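NEQ011 (Nanoarchaeum equitans Kin4-M, PDB 6GQ8) binds iron and probably reduces superoxide at a non-haem iron centre, as a neelaredoxin-type superoxide reductase of the desulfoferrodoxin family. Local coordinates at residues A[40-51]-A[89-100]. Numbering follows the deposited sequence.
Sequences SHHIQWVDLYFE and GKLIAISYCTLH. With FE (Fe (III) ion), chain E.
Trp45 lays one face of its indole over the CB of Tyr96, which stands 3.3 Å from CE2. The Tyr96 ring runs nearly parallel to the indole, planes 15° apart, but is slid so far along that the two barely overlap; what Trp45 covers is mainly the root of the tyrosine. Farther along the indole, CZ3 reaches CG2 of Ile94, whose beta-branching favours the extended strand and puts CG2 beside the ring. NE1 of Trp45 and OH of Tyr96 both hydrogen-bond to His59 of a second subunit, so an alanine in place of the tryptophan would probably uncover Tyr96 CB and leave that histidine with one bond fewer. Strands 43-51 and 89-97 are antiparallel neighbours in a sheet of the immunoglobulin-like beta fold of superoxide reductases, and the iron site lies at the end where 89-97 finishes and 43-51 begins. There Thr98 works in two ways: OG1 accepts the backbone N-H of His42 at 3.1 Å, while CG2 sits over the His42 ring, 3.7 Å from its centroid. His41 reaches the iron because its chi1 of -173° swings the imidazole away from its own backbone nitrogen, NE2 binding the iron at 2.3 Å, and Leu99 CD1 packs on one ring face as an apolar backing. Cys97 gives its sulfur, SG, to the iron at 2.5 Å, lying in plane at the edge of that imidazole; SG also accepts the N-H of Leu99, which helps fix its position. His100 ND1 binds the iron at 2.2 Å, its ring turned 65° from that of His41, and His10 and His35 complete the five protein ligands.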
loop_
_atom_site.group_PDB
_atom_site.type_symbol
_atom_site.label_atom_id
_atom_site.label_comp_id
_atom_site.label_asym_id
_atom_site.label_seq_id
_atom_site.Cartn_x
_atom_site.Cartn_y
_atom_site.Cartn_z
ATOM N N SER A 40 13.515 14.111 1.188
ATOM C CA SER A 40 14.064 13.535 2.409
ATOM C C SER A 40 13.251 13.878 3.653
ATOM O O SER A 40 13.690 13.570 4.766
ATOM C CB SER A 40 15.518 13.969 2.596
ATOM O OG SER A 40 16.321 13.494 1.530
ATOM N N HIS A 41 12.085 14.506 3.496
ATOM C CA HIS A 41 11.254 14.855 4.649
ATOM C C HIS A 41 9.842 15.123 4.148
ATOM O O HIS A 41 9.592 16.174 3.551
ATOM C CB HIS A 41 11.815 16.068 5.383
ATOM C CG HIS A 41 11.109 16.372 6.668
ATOM N ND1 HIS A 41 11.227 17.581 7.319
ATOM C CD2 HIS A 41 10.284 15.615 7.430
ATOM C CE1 HIS A 41 10.498 17.560 8.421
ATOM N NE2 HIS A 41 9.918 16.376 8.513
ATOM N N HIS A 42 8.925 14.189 4.402
ATOM C CA HIS A 42 7.555 14.345 3.929
ATOM C C HIS A 42 6.637 13.398 4.688
ATOM O O HIS A 42 7.082 12.430 5.308
ATOM C CB HIS A 42 7.447 14.087 2.421
ATOM C CG HIS A 42 7.960 12.744 1.995
ATOM N ND1 HIS A 42 9.180 12.572 1.378
ATOM C CD2 HIS A 42 7.416 11.508 2.102
ATOM C CE1 HIS A 42 9.364 11.290 1.119
ATOM N NE2 HIS A 42 8.307 10.622 1.546
ATOM N N ILE A 43 5.343 13.702 4.627
ATOM C CA ILE A 43 4.321 12.804 5.147
ATOM C C ILE A 43 4.035 11.775 4.061
ATOM O O ILE A 43 3.585 12.124 2.966
ATOM C CB ILE A 43 3.047 13.567 5.535
ATOM C CG1 ILE A 43 3.368 14.712 6.503
ATOM C CG2 ILE A 43 2.027 12.612 6.146
ATOM C CD1 ILE A 43 3.963 14.271 7.820
ATOM N N GLN A 44 4.306 10.508 4.360
ATOM C CA GLN A 44 4.271 9.472 3.336
ATOM C C GLN A 44 2.903 8.814 3.206
ATOM O O GLN A 44 2.455 8.548 2.087
ATOM C CB GLN A 44 5.334 8.412 3.631
ATOM C CG GLN A 44 5.697 7.545 2.438
ATOM C CD GLN A 44 6.905 6.665 2.712
ATOM O OE1 GLN A 44 6.791 5.618 3.351
ATOM N NE2 GLN A 44 8.074 7.096 2.241
ATOM N N TRP A 45 2.226 8.539 4.319
ATOM C CA TRP A 45 0.967 7.811 4.247
ATOM C C TRP A 45 0.151 8.047 5.509
ATOM O O TRP A 45 0.656 8.539 6.521
ATOM C CB TRP A 45 1.204 6.310 4.034
ATOM C CG TRP A 45 2.129 5.666 5.031
ATOM C CD1 TRP A 45 3.464 5.405 4.865
ATOM C CD2 TRP A 45 1.788 5.187 6.337
ATOM N NE1 TRP A 45 3.969 4.796 5.987
ATOM C CE2 TRP A 45 2.960 4.645 6.903
ATOM C CE3 TRP A 45 0.601 5.149 7.079
ATOM C CZ2 TRP A 45 2.983 4.086 8.181
ATOM C CZ3 TRP A 45 0.625 4.595 8.346
ATOM C CH2 TRP A 45 1.810 4.072 8.884
ATOM N N VAL A 46 -1.126 7.680 5.429
ATOM C CA VAL A 46 -2.032 7.694 6.571
ATOM C C VAL A 46 -2.879 6.426 6.530
ATOM O O VAL A 46 -3.411 6.060 5.477
ATOM C CB VAL A 46 -2.926 8.951 6.588
ATOM C CG1 VAL A 46 -3.580 9.167 5.235
ATOM C CG2 VAL A 46 -3.980 8.841 7.679
ATOM N N ASP A 47 -2.977 5.742 7.666
ATOM C CA ASP A 47 -3.893 4.622 7.835
ATOM C C ASP A 47 -5.089 5.080 8.658
ATOM O O ASP A 47 -4.931 5.802 9.647
ATOM C CB ASP A 47 -3.210 3.443 8.533
ATOM C CG ASP A 47 -2.460 2.545 7.572
ATOM O OD1 ASP A 47 -2.884 2.431 6.406
ATOM O OD2 ASP A 47 -1.446 1.942 7.989
ATOM N N LEU A 48 -6.287 4.670 8.242
ATOM C CA LEU A 48 -7.520 5.022 8.937
ATOM C C LEU A 48 -8.193 3.751 9.432
ATOM O O LEU A 48 -8.481 2.849 8.638
ATOM C CB LEU A 48 -8.465 5.804 8.025
ATOM C CG LEU A 48 -9.828 6.163 8.623
ATOM C CD1 LEU A 48 -9.687 7.190 9.740
ATOM C CD2 LEU A 48 -10.774 6.663 7.548
ATOM N N TYR A 49 -8.451 3.685 10.735
ATOM C CA TYR A 49 -9.146 2.560 11.342
ATOM C C TYR A 49 -10.434 3.036 11.999
ATOM O O TYR A 49 -10.565 4.203 12.384
ATOM C CB TYR A 49 -8.277 1.865 12.396
ATOM C CG TYR A 49 -6.944 1.357 11.889
ATOM C CD1 TYR A 49 -6.792 0.039 11.471
ATOM C CD2 TYR A 49 -5.835 2.187 11.849
ATOM C CE1 TYR A 49 -5.571 -0.433 11.015
ATOM C CE2 TYR A 49 -4.609 1.726 11.397
ATOM C CZ TYR A 49 -4.485 0.416 10.983
ATOM O OH TYR A 49 -3.272 -0.042 10.531
ATOM N N PHE A 50 -11.388 2.117 12.125
ATOM C CA PHE A 50 -12.574 2.322 12.947
ATOM C C PHE A 50 -12.612 1.213 13.984
ATOM O O PHE A 50 -12.597 0.029 13.630
ATOM C CB PHE A 50 -13.855 2.328 12.111
ATOM C CG PHE A 50 -15.113 2.403 12.937
ATOM C CD1 PHE A 50 -15.313 3.450 13.822
ATOM C CD2 PHE A 50 -16.094 1.432 12.824
ATOM C CE1 PHE A 50 -16.467 3.527 14.584
ATOM C CE2 PHE A 50 -17.254 1.505 13.582
ATOM C CZ PHE A 50 -17.441 2.553 14.464
ATOM N N GLU A 51 -12.633 1.595 15.259
ATOM C CA GLU A 51 -12.709 0.639 16.358
ATOM C C GLU A 51 -14.080 0.755 17.008
ATOM O O GLU A 51 -14.282 1.594 17.897
ATOM C CB GLU A 51 -11.599 0.882 17.384
ATOM C CG GLU A 51 -11.545 -0.175 18.474
ATOM C CD GLU A 51 -10.446 0.078 19.488
ATOM O OE1 GLU A 51 -9.407 0.665 19.115
ATOM O OE2 GLU A 51 -10.621 -0.318 20.661
ATOM N N GLY A 89 -18.300 4.258 18.066
ATOM C CA GLY A 89 -16.903 3.936 18.274
ATOM C C GLY A 89 -16.052 5.161 18.007
ATOM O O GLY A 89 -16.545 6.289 18.042
ATOM N N LYS A 90 -14.775 4.925 17.730
ATOM C CA LYS A 90 -13.855 6.012 17.435
ATOM C C LYS A 90 -13.051 5.698 16.183
ATOM O O LYS A 90 -12.660 4.549 15.951
ATOM C CB LYS A 90 -12.906 6.282 18.611
ATOM C CG LYS A 90 -12.045 5.101 19.020
ATOM C CD LYS A 90 -11.229 5.439 20.257
ATOM C CE LYS A 90 -10.348 4.278 20.683
ATOM N NZ LYS A 90 -9.538 4.624 21.886
ATOM N N LEU A 91 -12.811 6.728 15.380
ATOM C CA LEU A 91 -11.909 6.627 14.244
ATOM C C LEU A 91 -10.478 6.861 14.707
ATOM O O LEU A 91 -10.216 7.677 15.594
ATOM C CB LEU A 91 -12.286 7.638 13.161
ATOM C CG LEU A 91 -13.603 7.366 12.434
ATOM C CD1 LEU A 91 -13.909 8.476 11.446
ATOM C CD2 LEU A 91 -13.527 6.030 11.717
ATOM N N ILE A 92 -9.546 6.145 14.087
ATOM C CA ILE A 92 -8.138 6.229 14.448
ATOM C C ILE A 92 -7.342 6.480 13.178
ATOM O O ILE A 92 -7.414 5.691 12.228
ATOM C CB ILE A 92 -7.646 4.956 15.159
ATOM C CG1 ILE A 92 -8.487 4.684 16.410
ATOM C CG2 ILE A 92 -6.173 5.083 15.523
ATOM C CD1 ILE A 92 -8.209 3.345 17.063
ATOM N N ALA A 93 -6.601 7.583 13.152
ATOM C CA ALA A 93 -5.738 7.922 12.031
ATOM C C ALA A 93 -4.290 7.798 12.475
ATOM O O ALA A 93 -3.917 8.308 13.537
ATOM C CB ALA A 93 -6.020 9.335 11.517
ATOM N N ILE A 94 -3.484 7.126 11.662
ATOM C CA ILE A 94 -2.059 6.955 11.909
ATOM C C ILE A 94 -1.327 7.471 10.684
ATOM O O ILE A 94 -1.577 7.005 9.567
ATOM C CB ILE A 94 -1.697 5.487 12.185
ATOM C CG1 ILE A 94 -2.410 4.986 13.445
ATOM C CG2 ILE A 94 -0.187 5.319 12.308
ATOM C CD1 ILE A 94 -2.038 3.569 13.833
ATOM N N SER A 95 -0.430 8.429 10.889
ATOM C CA SER A 95 0.330 9.027 9.805
ATOM C C SER A 95 1.818 8.841 10.064
ATOM O O SER A 95 2.254 8.708 11.211
ATOM C CB SER A 95 0.007 10.517 9.658
ATOM O OG SER A 95 0.352 11.220 10.836
ATOM N N TYR A 96 2.599 8.841 8.985
ATOM C CA TYR A 96 4.028 8.574 9.060
ATOM C C TYR A 96 4.802 9.699 8.395
ATOM O O TYR A 96 4.520 10.059 7.248
ATOM C CB TYR A 96 4.384 7.241 8.394
ATOM C CG TYR A 96 5.874 6.987 8.292
ATOM C CD1 TYR A 96 6.624 6.689 9.420
ATOM C CD2 TYR A 96 6.524 7.030 7.068
ATOM C CE1 TYR A 96 7.986 6.447 9.334
ATOM C CE2 TYR A 96 7.886 6.792 6.972
ATOM C CZ TYR A 96 8.611 6.502 8.109
ATOM O OH TYR A 96 9.967 6.264 8.021
ATOM N N CYS A 97 5.768 10.249 9.123
ATOM C CA CYS A 97 6.723 11.208 8.589
ATOM C C CYS A 97 8.079 10.529 8.461
ATOM O O CYS A 97 8.488 9.774 9.349
ATOM C CB CYS A 97 6.831 12.442 9.486
ATOM S SG CYS A 97 8.206 13.537 9.080
ATOM N N THR A 98 8.763 10.780 7.344
ATOM C CA THR A 98 10.009 10.079 7.056
ATOM C C THR A 98 11.133 10.428 8.024
ATOM O O THR A 98 12.158 9.737 8.024
ATOM C CB THR A 98 10.459 10.363 5.623
ATOM O OG1 THR A 98 10.588 11.776 5.431
ATOM C CG2 THR A 98 9.450 9.806 4.630
ATOM N N LEU A 99 10.979 11.471 8.837
ATOM C CA LEU A 99 11.986 11.829 9.823
ATOM C C LEU A 99 11.504 11.746 11.262
ATOM O O LEU A 99 12.314 11.474 12.149
ATOM C CB LEU A 99 12.507 13.255 9.570
ATOM C CG LEU A 99 13.351 13.491 8.318
ATOM C CD1 LEU A 99 13.905 14.909 8.312
ATOM C CD2 LEU A 99 14.479 12.479 8.230
ATOM N N HIS A 100 10.212 11.961 11.521
ATOM C CA HIS A 100 9.719 12.094 12.888
ATOM C C HIS A 100 8.730 10.998 13.272
ATOM O O HIS A 100 7.937 11.181 14.203
ATOM C CB HIS A 100 9.112 13.482 13.086
ATOM C CG HIS A 100 10.059 14.593 12.757
ATOM N ND1 HIS A 100 9.946 15.356 11.614
ATOM C CD2 HIS A 100 11.162 15.042 13.401
ATOM C CE1 HIS A 100 10.925 16.242 11.581
ATOM N NE2 HIS A 100 11.678 16.072 12.653
HETATM FE FE FE E . 8.355 15.784 10.105
#